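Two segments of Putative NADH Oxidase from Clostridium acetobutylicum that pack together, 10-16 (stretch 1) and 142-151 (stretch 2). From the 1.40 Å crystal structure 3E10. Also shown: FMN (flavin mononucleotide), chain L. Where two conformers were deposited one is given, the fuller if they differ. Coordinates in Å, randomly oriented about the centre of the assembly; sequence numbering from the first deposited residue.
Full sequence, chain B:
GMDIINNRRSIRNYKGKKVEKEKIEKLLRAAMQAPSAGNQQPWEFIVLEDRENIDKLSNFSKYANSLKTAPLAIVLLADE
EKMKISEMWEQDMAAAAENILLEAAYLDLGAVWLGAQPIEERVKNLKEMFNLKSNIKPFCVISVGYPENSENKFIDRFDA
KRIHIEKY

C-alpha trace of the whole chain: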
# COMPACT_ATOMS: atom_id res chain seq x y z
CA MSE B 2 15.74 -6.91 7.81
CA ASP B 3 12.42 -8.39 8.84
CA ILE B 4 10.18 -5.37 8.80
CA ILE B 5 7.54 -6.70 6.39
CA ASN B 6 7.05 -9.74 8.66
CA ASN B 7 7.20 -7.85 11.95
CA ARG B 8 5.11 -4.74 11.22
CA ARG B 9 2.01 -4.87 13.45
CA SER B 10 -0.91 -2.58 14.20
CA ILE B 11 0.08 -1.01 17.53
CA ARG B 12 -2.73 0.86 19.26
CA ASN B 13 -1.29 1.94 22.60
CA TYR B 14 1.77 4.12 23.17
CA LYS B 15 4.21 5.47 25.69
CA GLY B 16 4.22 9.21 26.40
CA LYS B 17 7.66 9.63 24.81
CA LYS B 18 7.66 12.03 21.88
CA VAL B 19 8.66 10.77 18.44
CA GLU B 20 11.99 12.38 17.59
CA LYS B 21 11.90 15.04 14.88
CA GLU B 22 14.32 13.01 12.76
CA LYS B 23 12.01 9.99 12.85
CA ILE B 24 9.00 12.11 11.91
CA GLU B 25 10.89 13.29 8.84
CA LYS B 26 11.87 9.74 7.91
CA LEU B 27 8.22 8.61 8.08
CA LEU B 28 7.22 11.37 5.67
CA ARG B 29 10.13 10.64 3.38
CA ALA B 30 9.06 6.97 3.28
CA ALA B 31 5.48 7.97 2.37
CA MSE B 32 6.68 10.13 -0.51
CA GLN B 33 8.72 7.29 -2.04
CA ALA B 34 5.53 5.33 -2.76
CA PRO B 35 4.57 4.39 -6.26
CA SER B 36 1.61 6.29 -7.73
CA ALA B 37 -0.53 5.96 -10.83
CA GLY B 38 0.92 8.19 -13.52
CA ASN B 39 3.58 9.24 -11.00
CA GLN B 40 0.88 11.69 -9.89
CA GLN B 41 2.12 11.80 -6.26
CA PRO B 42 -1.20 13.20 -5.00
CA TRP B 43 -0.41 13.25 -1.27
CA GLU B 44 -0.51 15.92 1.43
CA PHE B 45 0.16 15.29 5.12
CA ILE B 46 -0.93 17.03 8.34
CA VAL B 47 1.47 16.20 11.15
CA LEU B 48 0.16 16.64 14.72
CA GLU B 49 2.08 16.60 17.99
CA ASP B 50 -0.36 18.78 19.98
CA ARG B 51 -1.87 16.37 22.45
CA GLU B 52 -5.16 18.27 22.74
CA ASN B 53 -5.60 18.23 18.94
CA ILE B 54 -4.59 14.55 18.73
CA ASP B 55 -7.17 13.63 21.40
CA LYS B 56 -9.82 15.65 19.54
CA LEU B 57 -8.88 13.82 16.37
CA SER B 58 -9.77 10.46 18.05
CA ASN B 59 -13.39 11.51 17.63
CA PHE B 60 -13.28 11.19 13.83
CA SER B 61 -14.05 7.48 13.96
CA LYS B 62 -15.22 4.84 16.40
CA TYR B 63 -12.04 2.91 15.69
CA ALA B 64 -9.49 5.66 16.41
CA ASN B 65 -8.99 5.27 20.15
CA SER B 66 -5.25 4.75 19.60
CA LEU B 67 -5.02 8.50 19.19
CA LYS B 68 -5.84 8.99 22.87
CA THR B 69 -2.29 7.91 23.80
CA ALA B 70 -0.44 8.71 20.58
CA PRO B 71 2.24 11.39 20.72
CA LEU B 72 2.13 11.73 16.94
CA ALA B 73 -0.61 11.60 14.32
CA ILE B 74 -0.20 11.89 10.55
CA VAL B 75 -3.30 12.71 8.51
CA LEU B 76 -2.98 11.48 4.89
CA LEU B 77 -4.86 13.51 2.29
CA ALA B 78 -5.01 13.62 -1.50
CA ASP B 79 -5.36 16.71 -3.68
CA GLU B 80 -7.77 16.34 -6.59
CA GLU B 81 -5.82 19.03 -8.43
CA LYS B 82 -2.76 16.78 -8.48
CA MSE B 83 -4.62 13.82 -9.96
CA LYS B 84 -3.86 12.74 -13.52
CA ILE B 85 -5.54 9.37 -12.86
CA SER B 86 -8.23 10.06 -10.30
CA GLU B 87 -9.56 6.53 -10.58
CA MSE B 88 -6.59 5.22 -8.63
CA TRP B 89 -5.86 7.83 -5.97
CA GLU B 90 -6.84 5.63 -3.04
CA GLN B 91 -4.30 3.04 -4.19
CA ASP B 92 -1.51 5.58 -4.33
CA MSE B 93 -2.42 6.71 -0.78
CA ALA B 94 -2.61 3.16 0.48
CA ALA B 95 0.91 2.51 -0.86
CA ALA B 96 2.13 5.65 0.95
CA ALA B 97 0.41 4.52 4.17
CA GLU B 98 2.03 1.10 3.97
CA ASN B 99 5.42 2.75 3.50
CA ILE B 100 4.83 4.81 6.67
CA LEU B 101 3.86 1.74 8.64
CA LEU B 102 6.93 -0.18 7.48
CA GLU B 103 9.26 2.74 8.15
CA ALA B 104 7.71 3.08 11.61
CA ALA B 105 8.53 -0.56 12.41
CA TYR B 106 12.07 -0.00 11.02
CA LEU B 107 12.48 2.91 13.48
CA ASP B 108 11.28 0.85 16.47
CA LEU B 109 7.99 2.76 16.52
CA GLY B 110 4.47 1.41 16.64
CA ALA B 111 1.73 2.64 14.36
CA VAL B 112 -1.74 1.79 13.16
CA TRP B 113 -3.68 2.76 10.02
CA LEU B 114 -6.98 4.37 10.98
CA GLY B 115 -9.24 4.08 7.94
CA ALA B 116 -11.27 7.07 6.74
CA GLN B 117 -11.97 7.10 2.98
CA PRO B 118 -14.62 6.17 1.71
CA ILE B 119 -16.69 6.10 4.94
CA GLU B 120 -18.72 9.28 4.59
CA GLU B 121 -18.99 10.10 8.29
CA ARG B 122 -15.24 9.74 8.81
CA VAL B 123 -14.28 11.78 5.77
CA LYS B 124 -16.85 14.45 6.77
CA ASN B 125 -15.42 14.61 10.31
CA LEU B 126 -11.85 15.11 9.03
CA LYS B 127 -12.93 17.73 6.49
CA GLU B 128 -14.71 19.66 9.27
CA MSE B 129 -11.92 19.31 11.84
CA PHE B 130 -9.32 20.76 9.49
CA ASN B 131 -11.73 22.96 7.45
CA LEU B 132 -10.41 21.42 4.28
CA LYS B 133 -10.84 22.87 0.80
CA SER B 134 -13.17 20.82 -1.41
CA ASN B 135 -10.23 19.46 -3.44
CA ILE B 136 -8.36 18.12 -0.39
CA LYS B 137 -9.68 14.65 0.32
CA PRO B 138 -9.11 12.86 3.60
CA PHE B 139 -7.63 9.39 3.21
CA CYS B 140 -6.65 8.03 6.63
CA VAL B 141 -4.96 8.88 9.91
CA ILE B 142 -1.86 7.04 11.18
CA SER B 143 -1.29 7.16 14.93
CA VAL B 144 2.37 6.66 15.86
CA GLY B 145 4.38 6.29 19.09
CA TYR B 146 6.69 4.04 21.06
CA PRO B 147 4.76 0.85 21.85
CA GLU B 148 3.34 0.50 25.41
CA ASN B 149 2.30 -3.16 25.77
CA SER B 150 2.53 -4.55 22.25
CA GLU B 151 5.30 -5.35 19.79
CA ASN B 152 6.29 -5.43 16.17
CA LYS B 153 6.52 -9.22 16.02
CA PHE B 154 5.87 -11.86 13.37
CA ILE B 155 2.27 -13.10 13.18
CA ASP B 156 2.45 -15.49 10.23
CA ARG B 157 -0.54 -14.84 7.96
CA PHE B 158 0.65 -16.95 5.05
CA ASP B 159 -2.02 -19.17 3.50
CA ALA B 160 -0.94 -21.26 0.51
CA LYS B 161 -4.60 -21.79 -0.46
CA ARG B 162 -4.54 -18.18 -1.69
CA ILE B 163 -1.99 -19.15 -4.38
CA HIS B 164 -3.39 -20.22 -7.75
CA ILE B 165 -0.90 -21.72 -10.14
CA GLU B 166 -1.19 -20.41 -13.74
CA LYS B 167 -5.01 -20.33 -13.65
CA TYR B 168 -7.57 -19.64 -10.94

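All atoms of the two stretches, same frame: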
# COMPACT_ATOMS: atom_id res chain seq x y z
N SER B 10 -0.10 -3.70 13.75
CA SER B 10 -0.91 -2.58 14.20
C SER B 10 -0.76 -2.44 15.72
O SER B 10 -1.17 -3.31 16.49
CB SER B 10 -2.38 -2.80 13.84
OG SER B 10 -2.59 -2.64 12.45
N ILE B 11 -0.16 -1.33 16.13
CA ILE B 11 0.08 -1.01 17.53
C ILE B 11 -0.78 0.17 17.89
O ILE B 11 -0.74 1.21 17.22
CB ILE B 11 1.60 -0.78 17.79
CG1 ILE B 11 2.35 -2.15 17.61
CG2 ILE B 11 1.81 -0.16 19.20
CD1 ILE B 11 3.85 -2.11 17.81
N ARG B 12 -1.61 -0.02 18.93
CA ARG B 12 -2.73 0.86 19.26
C ARG B 12 -2.65 1.54 20.61
O ARG B 12 -3.58 2.24 21.00
CB ARG B 12 -4.04 0.08 19.15
CG ARG B 12 -4.29 -0.45 17.74
CD ARG B 12 -5.63 -1.18 17.66
NE ARG B 12 -6.00 -1.53 16.31
CZ ARG B 12 -5.74 -2.70 15.72
NH1 ARG B 12 -5.13 -3.68 16.37
NH2 ARG B 12 -6.12 -2.90 14.46
N ASN B 13 -1.49 1.40 21.26
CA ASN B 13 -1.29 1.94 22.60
C ASN B 13 0.17 2.33 22.69
O ASN B 13 1.02 1.56 22.29
CB ASN B 13 -1.67 0.85 23.60
CG ASN B 13 -1.72 1.33 25.02
OD1 ASN B 13 -2.00 2.49 25.29
ND2 ASN B 13 -1.45 0.42 25.95
N TYR B 14 0.45 3.52 23.22
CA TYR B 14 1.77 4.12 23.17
C TYR B 14 2.21 4.69 24.49
O TYR B 14 1.40 5.12 25.34
CB TYR B 14 1.84 5.26 22.13
CG TYR B 14 1.14 4.89 20.85
CD1 TYR B 14 1.77 4.07 19.92
CD2 TYR B 14 -0.15 5.31 20.58
CE1 TYR B 14 1.12 3.66 18.76
CE2 TYR B 14 -0.81 4.91 19.46
CZ TYR B 14 -0.19 4.11 18.54
OH TYR B 14 -0.91 3.76 17.40
N LYS B 15 3.52 4.72 24.64
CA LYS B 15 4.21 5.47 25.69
C LYS B 15 4.00 6.97 25.50
O LYS B 15 3.61 7.42 24.43
CB LYS B 15 5.71 5.15 25.66
CG LYS B 15 6.00 3.67 25.86
CD LYS B 15 7.46 3.36 25.98
CE LYS B 15 7.67 1.96 26.58
NZ LYS B 15 9.03 1.42 26.35
N GLY B 16 4.32 7.75 26.53
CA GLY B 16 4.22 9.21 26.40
C GLY B 16 5.36 9.85 25.62
O GLY B 16 5.23 10.98 25.18
N ILE B 142 -2.78 8.02 10.58
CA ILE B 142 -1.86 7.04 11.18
C ILE B 142 -1.44 7.56 12.56
O ILE B 142 -0.91 8.67 12.66
CB ILE B 142 -0.67 6.76 10.27
CG1 ILE B 142 -1.14 6.14 8.93
CG2 ILE B 142 0.32 5.78 10.96
CD1 ILE B 142 -0.12 6.00 7.90
N SER B 143 -1.76 6.81 13.60
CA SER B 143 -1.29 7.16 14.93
C SER B 143 0.05 6.45 15.12
O SER B 143 0.23 5.32 14.65
CB SER B 143 -2.28 6.79 16.03
OG SER B 143 -2.57 5.44 15.99
N VAL B 144 1.00 7.13 15.76
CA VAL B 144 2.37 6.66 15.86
C VAL B 144 2.89 6.97 17.28
O VAL B 144 2.60 8.02 17.85
CB VAL B 144 3.28 7.39 14.84
CG1 VAL B 144 4.70 6.83 14.90
CG2 VAL B 144 2.76 7.27 13.41
N GLY B 145 3.69 6.07 17.82
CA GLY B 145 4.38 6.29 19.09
C GLY B 145 5.26 5.11 19.45
O GLY B 145 5.31 4.13 18.74
N TYR B 146 5.96 5.18 20.56
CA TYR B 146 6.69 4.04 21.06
C TYR B 146 5.68 3.06 21.69
O TYR B 146 4.80 3.46 22.46
CB TYR B 146 7.78 4.47 22.07
CG TYR B 146 8.96 5.09 21.35
CD1 TYR B 146 9.90 4.30 20.72
CD2 TYR B 146 9.04 6.45 21.16
CE1 TYR B 146 10.93 4.86 19.99
CE2 TYR B 146 10.09 7.03 20.44
CZ TYR B 146 11.03 6.22 19.85
OH TYR B 146 12.08 6.78 19.14
N PRO B 147 5.76 1.79 21.34
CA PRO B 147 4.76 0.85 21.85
C PRO B 147 4.73 0.71 23.37
O PRO B 147 5.76 0.70 24.00
CB PRO B 147 5.18 -0.48 21.21
CG PRO B 147 5.94 -0.10 20.01
CD PRO B 147 6.70 1.14 20.42
N GLU B 148 3.53 0.63 23.94
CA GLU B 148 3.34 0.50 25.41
C GLU B 148 3.37 -0.95 25.89
O GLU B 148 4.07 -1.29 26.85
CB GLU B 148 2.00 1.14 25.81
CG GLU B 148 1.67 1.15 27.30
CD GLU B 148 2.67 1.97 28.10
OE1 GLU B 148 3.75 1.43 28.40
OE2 GLU B 148 2.38 3.14 28.42
N ASN B 149 2.54 -1.78 25.28
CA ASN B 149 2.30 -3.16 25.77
C ASN B 149 1.93 -4.04 24.60
O ASN B 149 0.98 -4.82 24.65
CB ASN B 149 1.19 -3.17 26.83
CG ASN B 149 -0.17 -2.72 26.29
OD1 ASN B 149 -0.32 -2.30 25.13
ND2 ASN B 149 -1.18 -2.82 27.15
N SER B 150 2.68 -3.83 23.52
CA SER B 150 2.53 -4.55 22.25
C SER B 150 3.85 -4.42 21.51
O SER B 150 4.65 -3.59 21.86
CB SER B 150 1.43 -3.96 21.37
OG SER B 150 0.22 -3.89 22.06
N GLU B 151 4.04 -5.24 20.50
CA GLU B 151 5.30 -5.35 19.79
C GLU B 151 5.09 -5.46 18.30
O GLU B 151 4.10 -6.02 17.87
CB GLU B 151 5.98 -6.68 20.13
CG GLU B 151 6.54 -6.82 21.49
CD GLU B 151 7.10 -8.22 21.66
OE1 GLU B 151 6.32 -9.15 21.86
OE2 GLU B 151 8.32 -8.40 21.56
N1 FMN L . -7.24 -0.55 12.83
C2 FMN L . -7.93 0.18 13.76
O2 FMN L . -7.73 -0.02 14.97
N3 FMN L . -8.82 1.13 13.35
C4 FMN L . -9.13 1.34 12.02
O4 FMN L . -9.95 2.23 11.69
C4A FMN L . -8.42 0.61 11.07
N5 FMN L . -8.65 0.84 9.74
C5A FMN L . -7.88 0.15 8.80
C6 FMN L . -8.12 0.39 7.45
C7 FMN L . -7.39 -0.27 6.46
C7M FMN L . -7.59 0.05 5.03
C8 FMN L . -6.39 -1.18 6.86
C8M FMN L . -5.42 -1.75 5.82
C9 FMN L . -6.17 -1.41 8.22
C9A FMN L . -6.91 -0.78 9.20
N10 FMN L . -6.72 -1.02 10.56
C10 FMN L . -7.44 -0.30 11.50
C1' FMN L . -5.68 -1.97 10.99
C2' FMN L . -6.18 -3.41 10.82
O2' FMN L . -7.16 -3.77 11.79
C3' FMN L . -4.99 -4.37 10.94
O3' FMN L . -4.12 -4.14 9.84
C4' FMN L . -5.38 -5.86 11.00
O4' FMN L . -6.08 -6.16 12.21
C5' FMN L . -4.20 -6.82 10.89
O5' FMN L . -3.26 -6.64 11.96
P FMN L . -1.77 -6.17 11.64
O1P FMN L . -1.19 -7.11 10.61
O2P FMN L . -1.81 -4.78 11.09
O3P FMN L . -1.06 -6.29 12.97
O HOH W 1 1.36 -1.11 22.69
O HOH W 2 5.59 7.18 22.53
O HOH W 3 8.56 1.03 23.46

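This is a backbone-led contact: an irregular segment pairs through a single beta bridge with the loop that follows a strand, and a buried tyrosine and isoleucine fill the space beside it; the contact buries 646 Å², both sides summed. The bridge joins Tyr14 to Pro147. On its two flanks Lys15 N donates to Tyr146 O (2.8 Å) and Glu148 N donates to Asn13 O (3.1 Å). Proline has no amide proton to give, but this register asks none of it; the neighbours supply both bonds. Tyr14 CA also lies 3.2 Å from Tyr146 O, a CA-H...O contact made where the two backbones run close.

Water extends the pairing. One molecule donates to Lys15 O and accepts from Tyr146 N, 2.8 Å from each; another donates to Asn13 O (2.7 Å) and accepts from Asn149 N (2.9 Å).

Tyr14 starts from a CA-to-CB bond pointing away, yet its m rotamer brings the ring back along the strand, where Tyr14 OH and Ser143 OG are hydrogen-bonded at 2.8 Å. Val144 C lies over one ring face. Gly145 suits this passage: an ideal CB there would sit 2.8 Å from Tyr14 CB, a clash. Ser143, with chi1 p, places a small polar group in a buried site where the tyrosine hydroxyl can meet it.

The Ile11 CA-to-CB bond points toward the other stretch, and with chi1 m and chi2 t, its CD1 packs against Pro147 CG at 3.6 Å, apolar against apolar. Asn13 uses its side chain as well as its backbone, ND2 donating to Asn149 OD1 at 3.1 Å. At the exposed margin, Lys15 lays its aliphatic chain along the loop, CE 3.4 Å from Pro147 O, while a water links NZ (3.0 Å) to that same Pro147 O (2.9 Å).

The Arg12 CA-to-CB bond points away from the other stretch, and NE donates to FMN O2 at 2.7 Å.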